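PDB 6EWH: centrosomal protein 120, which probably supports centriole function and the building of cilia, and is represented here by its second C2 domain, C2B. Local coordinates for residues A[95-100]-A[137-142]; A[90-95]-A[179-184]. The protein carries 1 engineered substitution. All blocks are in the same frame, centred on the assembly; numbering follows the deposited sequence.

Contact 1: residues A[95-100]-A[137-142]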
loop_
_atom_site.group_PDB
_atom_site.type_symbol
_atom_site.label_atom_id
_atom_site.label_comp_id
_atom_site.label_asym_id
_atom_site.label_seq_id
_atom_site.Cartn_x
_atom_site.Cartn_y
_atom_site.Cartn_z
ATOM N N SER A 95 7.011 -19.697 1.429
ATOM C CA SER A 95 6.668 -19.869 2.841
ATOM C C SER A 95 5.693 -21.033 2.966
ATOM O O SER A 95 5.539 -21.839 2.044
ATOM C CB SER A 95 6.068 -18.572 3.407
ATOM O OG SER A 95 5.972 -18.603 4.827
ATOM N N SER A 96 5.047 -21.142 4.125
ATOM C CA SER A 96 3.875 -21.987 4.263
ATOM C C SER A 96 2.693 -21.113 4.651
ATOM O O SER A 96 2.862 -20.007 5.176
ATOM C CB SER A 96 4.082 -23.089 5.312
ATOM O OG SER A 96 3.962 -22.567 6.626
ATOM N N LYS A 97 1.492 -21.628 4.379
ATOM C CA LYS A 97 0.264 -20.921 4.727
ATOM C C LYS A 97 0.315 -20.402 6.156
ATOM O O LYS A 97 0.127 -19.206 6.408
ATOM C CB LYS A 97 -0.920 -21.876 4.586
ATOM C CG LYS A 97 -1.784 -21.673 3.389
ATOM C CD LYS A 97 -3.184 -22.211 3.651
ATOM C CE LYS A 97 -3.146 -23.588 4.274
ATOM N NZ LYS A 97 -4.382 -24.351 3.961
ATOM N N GLN A 98 0.564 -21.301 7.107
ATOM C CA GLN A 98 0.487 -20.917 8.510
ATOM C C GLN A 98 1.560 -19.908 8.873
ATOM O O GLN A 98 1.291 -18.949 9.604
ATOM C CB GLN A 98 0.623 -22.149 9.397
ATOM C CG GLN A 98 -0.583 -23.033 9.392
ATOM C CD GLN A 98 -0.349 -24.321 10.145
ATOM O OE1 GLN A 98 0.583 -25.072 9.836
ATOM N NE2 GLN A 98 -1.184 -24.588 11.146
ATOM N N ILE A 99 2.789 -20.130 8.412
ATOM C CA ILE A 99 3.887 -19.256 8.804
ATOM C C ILE A 99 3.721 -17.874 8.189
ATOM O O ILE A 99 3.943 -16.850 8.852
ATOM C CB ILE A 99 5.240 -19.910 8.471
ATOM C CG1 ILE A 99 5.490 -21.083 9.420
ATOM C CG2 ILE A 99 6.367 -18.916 8.624
ATOM C CD1 ILE A 99 5.557 -20.668 10.866
ATOM N N LEU A 100 3.303 -17.814 6.923
ATOM C CA LEU A 100 3.125 -16.521 6.279
ATOM C C LEU A 100 1.961 -15.754 6.891
ATOM O O LEU A 100 2.058 -14.541 7.116
ATOM C CB LEU A 100 2.930 -16.728 4.775
ATOM C CG LEU A 100 2.787 -15.458 3.935
ATOM C CD1 LEU A 100 3.913 -14.484 4.254
ATOM C CD2 LEU A 100 2.781 -15.806 2.444
ATOM N N ASP A 137 -8.697 -19.134 3.336
ATOM C CA ASP A 137 -8.981 -20.171 2.345
ATOM C C ASP A 137 -7.973 -20.080 1.203
ATOM O O ASP A 137 -8.324 -20.103 0.022
ATOM C CB ASP A 137 -10.422 -20.087 1.847
ATOM C CG ASP A 137 -10.830 -21.310 1.038
ATOM O OD1 ASP A 137 -10.239 -22.392 1.254
ATOM O OD2 ASP A 137 -11.718 -21.180 0.172
ATOM N N LEU A 138 -6.690 -19.975 1.562
ATOM C CA LEU A 138 -5.642 -19.710 0.579
ATOM C C LEU A 138 -5.409 -20.864 -0.384
ATOM O O LEU A 138 -4.808 -20.652 -1.442
ATOM C CB LEU A 138 -4.332 -19.368 1.290
ATOM C CG LEU A 138 -4.325 -17.985 1.940
ATOM C CD1 LEU A 138 -3.119 -17.879 2.859
ATOM C CD2 LEU A 138 -4.332 -16.865 0.899
ATOM N N ASP A 139 -5.834 -22.077 -0.045
ATOM C CA ASP A 139 -5.690 -23.150 -1.023
ATOM C C ASP A 139 -6.614 -22.948 -2.212
ATOM O O ASP A 139 -6.348 -23.493 -3.291
ATOM C CB ASP A 139 -5.991 -24.505 -0.391
ATOM C CG ASP A 139 -4.981 -24.906 0.664
ATOM O OD1 ASP A 139 -3.922 -24.255 0.777
ATOM O OD2 ASP A 139 -5.254 -25.895 1.372
ATOM N N ASN A 140 -7.687 -22.186 -2.036
ATOM C CA ASN A 140 -8.720 -22.056 -3.051
ATOM C C ASN A 140 -8.916 -20.647 -3.578
ATOM O O ASN A 140 -9.300 -20.497 -4.739
ATOM C CB ASN A 140 -10.063 -22.585 -2.526
ATOM C CG ASN A 140 -9.994 -24.054 -2.151
ATOM O OD1 ASN A 140 -9.819 -24.915 -3.015
ATOM N ND2 ASN A 140 -10.115 -24.347 -0.859
ATOM N N LYS A 141 -8.682 -19.612 -2.774
ATOM C CA LYS A 141 -8.963 -18.275 -3.271
ATOM C C LYS A 141 -7.988 -17.260 -2.702
ATOM O O LYS A 141 -7.427 -17.442 -1.615
ATOM C CB LYS A 141 -10.415 -17.847 -3.023
ATOM C CG LYS A 141 -10.891 -17.944 -1.593
ATOM C CD LYS A 141 -12.326 -17.451 -1.497
ATOM C CE LYS A 141 -12.868 -17.557 -0.085
ATOM N NZ LYS A 141 -14.240 -16.988 0.013
ATOM N N ALA A 142 -7.794 -16.189 -3.464
ATOM C CA ALA A 142 -7.053 -15.040 -2.971
ATOM C C ALA A 142 -7.835 -14.369 -1.850
ATOM O O ALA A 142 -9.063 -14.460 -1.778
ATOM C CB ALA A 142 -6.830 -14.038 -4.105
#
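The aliphatic part of Lys-97 lies over the side chain of Leu-138, and the two chains run alongside one another, pointing opposite ways. Lys-97 CD comes to 3.9 Å from Leu-138 CB. Lys-97 CG touches the same carbon and also Leu-138 CD1, at 4.1 Å. The lysine chain bends about its CG-CD bond (chi3 -47°), which brings the ammonium group round to Asp-139. Lys-97 meets Asp-139 nearly at right angles. Lys-97 NZ faces both oxygens of the carboxylate, 3.1 Å from Asp-139 OD2 and 3.2 Å from Asp-139 OD1. This is a salt bridge, but both of its hydrogen bonds are weak. The stronger polar partner of Asp-139 is Arg-180, which forms a salt bridge with OD1. Leu-138 is buried, while Asp-139 is exposed.

Each segment also has its own internal bonds. Ser-96 is the N-cap of helix 97-105, and its OG accepts from Ile-99 N at 3.2 Å. In the loop, Asp-137 O accepts from the backbone N of both Asn-140 and Lys-141. Asn-140 ND2 also donates to Asp-137 OD1, at 2.9 Å and on the syn side. The contact thus joins the capped first turn of a helix to the loop that leads into strand 143-150. Helix 97-105 runs between strands of two different sheets, a sheet-to-sheet connection at one end of the C2 beta-sandwich.

Contact 2: residues A[90-95]-A[179-184]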
loop_
_atom_site.group_PDB
_atom_site.type_symbol
_atom_site.label_atom_id
_atom_site.label_comp_id
_atom_site.label_asym_id
_atom_site.label_seq_id
_atom_site.Cartn_x
_atom_site.Cartn_y
_atom_site.Cartn_z
ATOM N N SER A 90 3.838 -6.118 -6.629
ATOM C CA SER A 90 3.723 -7.447 -6.034
ATOM C C SER A 90 5.103 -7.980 -5.677
ATOM O O SER A 90 6.065 -7.729 -6.398
ATOM C CB SER A 90 3.117 -8.438 -7.044
ATOM O OG SER A 90 1.870 -7.996 -7.560
ATOM N N VAL A 91 5.176 -8.753 -4.595
ATOM C CA VAL A 91 6.380 -9.494 -4.234
ATOM C C VAL A 91 6.035 -10.970 -4.135
ATOM O O VAL A 91 4.918 -11.352 -3.778
ATOM C CB VAL A 91 7.011 -8.989 -2.916
ATOM C CG1 VAL A 91 7.554 -7.575 -3.103
ATOM C CG2 VAL A 91 5.993 -9.043 -1.762
ATOM N N ARG A 92 7.018 -11.809 -4.444
ATOM C CA ARG A 92 6.861 -13.247 -4.320
ATOM C C ARG A 92 7.435 -13.713 -2.990
ATOM O O ARG A 92 8.505 -13.262 -2.566
ATOM C CB ARG A 92 7.573 -13.975 -5.464
ATOM C CG ARG A 92 6.969 -13.692 -6.826
ATOM C CD ARG A 92 7.809 -14.364 -7.926
ATOM N NE ARG A 92 7.559 -15.803 -7.980
ATOM C CZ ARG A 92 8.474 -16.714 -8.292
ATOM N NH1 ARG A 92 9.720 -16.345 -8.548
ATOM N NH2 ARG A 92 8.136 -17.994 -8.333
ATOM N N ILE A 93 6.717 -14.622 -2.335
ATOM C CA ILE A 93 7.096 -15.115 -1.016
ATOM C C ILE A 93 7.088 -16.637 -1.056
ATOM O O ILE A 93 6.117 -17.248 -1.521
ATOM C CB ILE A 93 6.145 -14.588 0.076
ATOM C CG1 ILE A 93 6.196 -13.066 0.153
ATOM C CG2 ILE A 93 6.511 -15.180 1.437
ATOM C CD1 ILE A 93 5.063 -12.457 0.948
ATOM N N ARG A 94 8.172 -17.247 -0.591
ATOM C CA ARG A 94 8.232 -18.691 -0.419
ATOM C C ARG A 94 8.063 -18.970 1.071
ATOM O O ARG A 94 8.849 -18.481 1.887
ATOM C CB ARG A 94 9.560 -19.229 -0.951
ATOM C CG ARG A 94 9.671 -20.760 -1.013
ATOM C CD ARG A 94 10.976 -21.147 -1.696
ATOM N NE ARG A 94 11.146 -22.592 -1.825
ATOM C CZ ARG A 94 11.651 -23.377 -0.874
ATOM N NH1 ARG A 94 12.038 -22.867 0.289
ATOM N NH2 ARG A 94 11.771 -24.682 -1.093
ATOM N N SER A 95 7.011 -19.697 1.429
ATOM C CA SER A 95 6.668 -19.869 2.841
ATOM C C SER A 95 5.693 -21.033 2.966
ATOM O O SER A 95 5.539 -21.839 2.044
ATOM C CB SER A 95 6.068 -18.572 3.407
ATOM O OG SER A 95 5.972 -18.603 4.827
ATOM N N ARG A 179 -2.236 -14.307 -2.102
ATOM C CA ARG A 179 -2.729 -15.518 -2.744
ATOM C C ARG A 179 -1.582 -16.496 -2.929
ATOM O O ARG A 179 -0.418 -16.099 -3.017
ATOM C CB ARG A 179 -3.371 -15.206 -4.103
ATOM C CG ARG A 179 -2.413 -14.595 -5.106
ATOM C CD ARG A 179 -3.134 -14.169 -6.372
ATOM N NE ARG A 179 -2.203 -13.574 -7.328
ATOM C CZ ARG A 179 -1.397 -14.268 -8.121
ATOM N NH1 ARG A 179 -1.392 -15.594 -8.087
ATOM N NH2 ARG A 179 -0.580 -13.630 -8.952
ATOM N N ARG A 180 -1.922 -17.777 -3.004
ATOM C CA ARG A 180 -0.968 -18.744 -3.523
ATOM C C ARG A 180 -0.658 -18.388 -4.965
ATOM O O ARG A 180 -1.523 -17.914 -5.706
ATOM C CB ARG A 180 -1.548 -20.157 -3.463
ATOM C CG ARG A 180 -1.567 -20.758 -2.073
ATOM C CD ARG A 180 -1.967 -22.230 -2.158
ATOM N NE ARG A 180 -2.009 -22.936 -0.878
ATOM C CZ ARG A 180 -0.940 -23.416 -0.245
ATOM N NH1 ARG A 180 0.271 -23.256 -0.759
ATOM N NH2 ARG A 180 -1.084 -24.065 0.908
ATOM N N GLU A 181 0.596 -18.588 -5.354
ATOM C CA GLU A 181 1.009 -18.160 -6.679
ATOM C C GLU A 181 0.216 -18.868 -7.768
ATOM O O GLU A 181 -0.082 -18.266 -8.810
ATOM C CB GLU A 181 2.504 -18.401 -6.852
ATOM C CG GLU A 181 3.042 -17.864 -8.161
ATOM C CD GLU A 181 4.531 -17.684 -8.109
ATOM O OE1 GLU A 181 5.248 -18.707 -8.094
ATOM O OE2 GLU A 181 4.976 -16.519 -8.071
ATOM N N GLU A 182 -0.161 -20.124 -7.534
ATOM C CA GLU A 182 -0.929 -20.891 -8.506
ATOM C C GLU A 182 -2.433 -20.623 -8.449
ATOM O O GLU A 182 -3.173 -21.183 -9.264
ATOM C CB GLU A 182 -0.635 -22.386 -8.351
ATOM C CG GLU A 182 -1.251 -23.037 -7.120
ATOM C CD GLU A 182 -0.385 -22.925 -5.878
ATOM O OE1 GLU A 182 0.536 -22.079 -5.854
ATOM O OE2 GLU A 182 -0.623 -23.699 -4.924
ATOM N N VAL A 183 -2.902 -19.785 -7.527
ATOM C CA VAL A 183 -4.313 -19.434 -7.423
ATOM C C VAL A 183 -4.493 -18.075 -8.080
ATOM O O VAL A 183 -3.982 -17.066 -7.586
ATOM C CB VAL A 183 -4.793 -19.429 -5.965
ATOM C CG1 VAL A 183 -6.210 -18.880 -5.869
ATOM C CG2 VAL A 183 -4.730 -20.833 -5.398
ATOM N N ALA A 184 -5.212 -18.057 -9.199
ATOM C CA ALA A 184 -5.393 -16.839 -9.969
ATOM C C ALA A 184 -6.195 -15.812 -9.185
ATOM O O ALA A 184 -7.103 -16.144 -8.421
ATOM C CB ALA A 184 -6.113 -17.148 -11.280
#
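Arg-92 grips the carboxylate of Glu-181 side-on, with one nitrogen for each oxygen. Arg-92 NE donates to Glu-181 OE2 at 2.7 Å. Arg-92 NH2 donates to Glu-181 OE1 at 3.0 Å, nearly straight at 169°. Both oxygens accept through their syn lone pairs. The guanidinium and carboxylate planes are only 16° apart, so this is a nearly coplanar bidentate salt bridge. With CG trans to the backbone N (chi1 -175°), the extended Glu-181 chain reaches across to the arginine. In the C2 sandwich, strand 29-41 lies between strands 87-95 and 171-180, and the bridge spans it at the surface; Glu-181 also touches Met-30. With an alanine at Arg-92 the carboxylate of Glu-181 would probably lose both of these donors and be able to turn. A type I turn from Arg-180 to Val-183 begins at the last residue of the strand, closed by Val-183 N to Arg-180 O at 3.0 Å. Arg-179 NH1 points into this turn. It donates to Val-183 O at 3.0 Å, from above the carbonyl plane, and more weakly to the O atoms of Arg-180 and Glu-181. Arg-180 NH1 is held by Asp-29 OD2 in a salt bridge.

In the fold
The centres of contact 1 and contact 2 are about 9 Å apart, and the two touch directly. Arg-180 is the main link. Its NH2 lies 2.8 Å from Asp-139 OD1 in a salt bridge, and the same NH2 packs 3.5 Å from Lys-97 CG. Arg-180 CG also packs against Leu-138 O. A second junction is Ala-142 CB against Arg-179 CB, at 3.7 Å. The contacts share Ser-95, where strand 87-95 ends just before helix 97-105. Together they tie the end of strand 171-180 to strand 87-95, two places away in the sheet, with helix 97-105 and the loop before strand 143-150 joined through Arg-180. Both lie on the same side of the domain's centre.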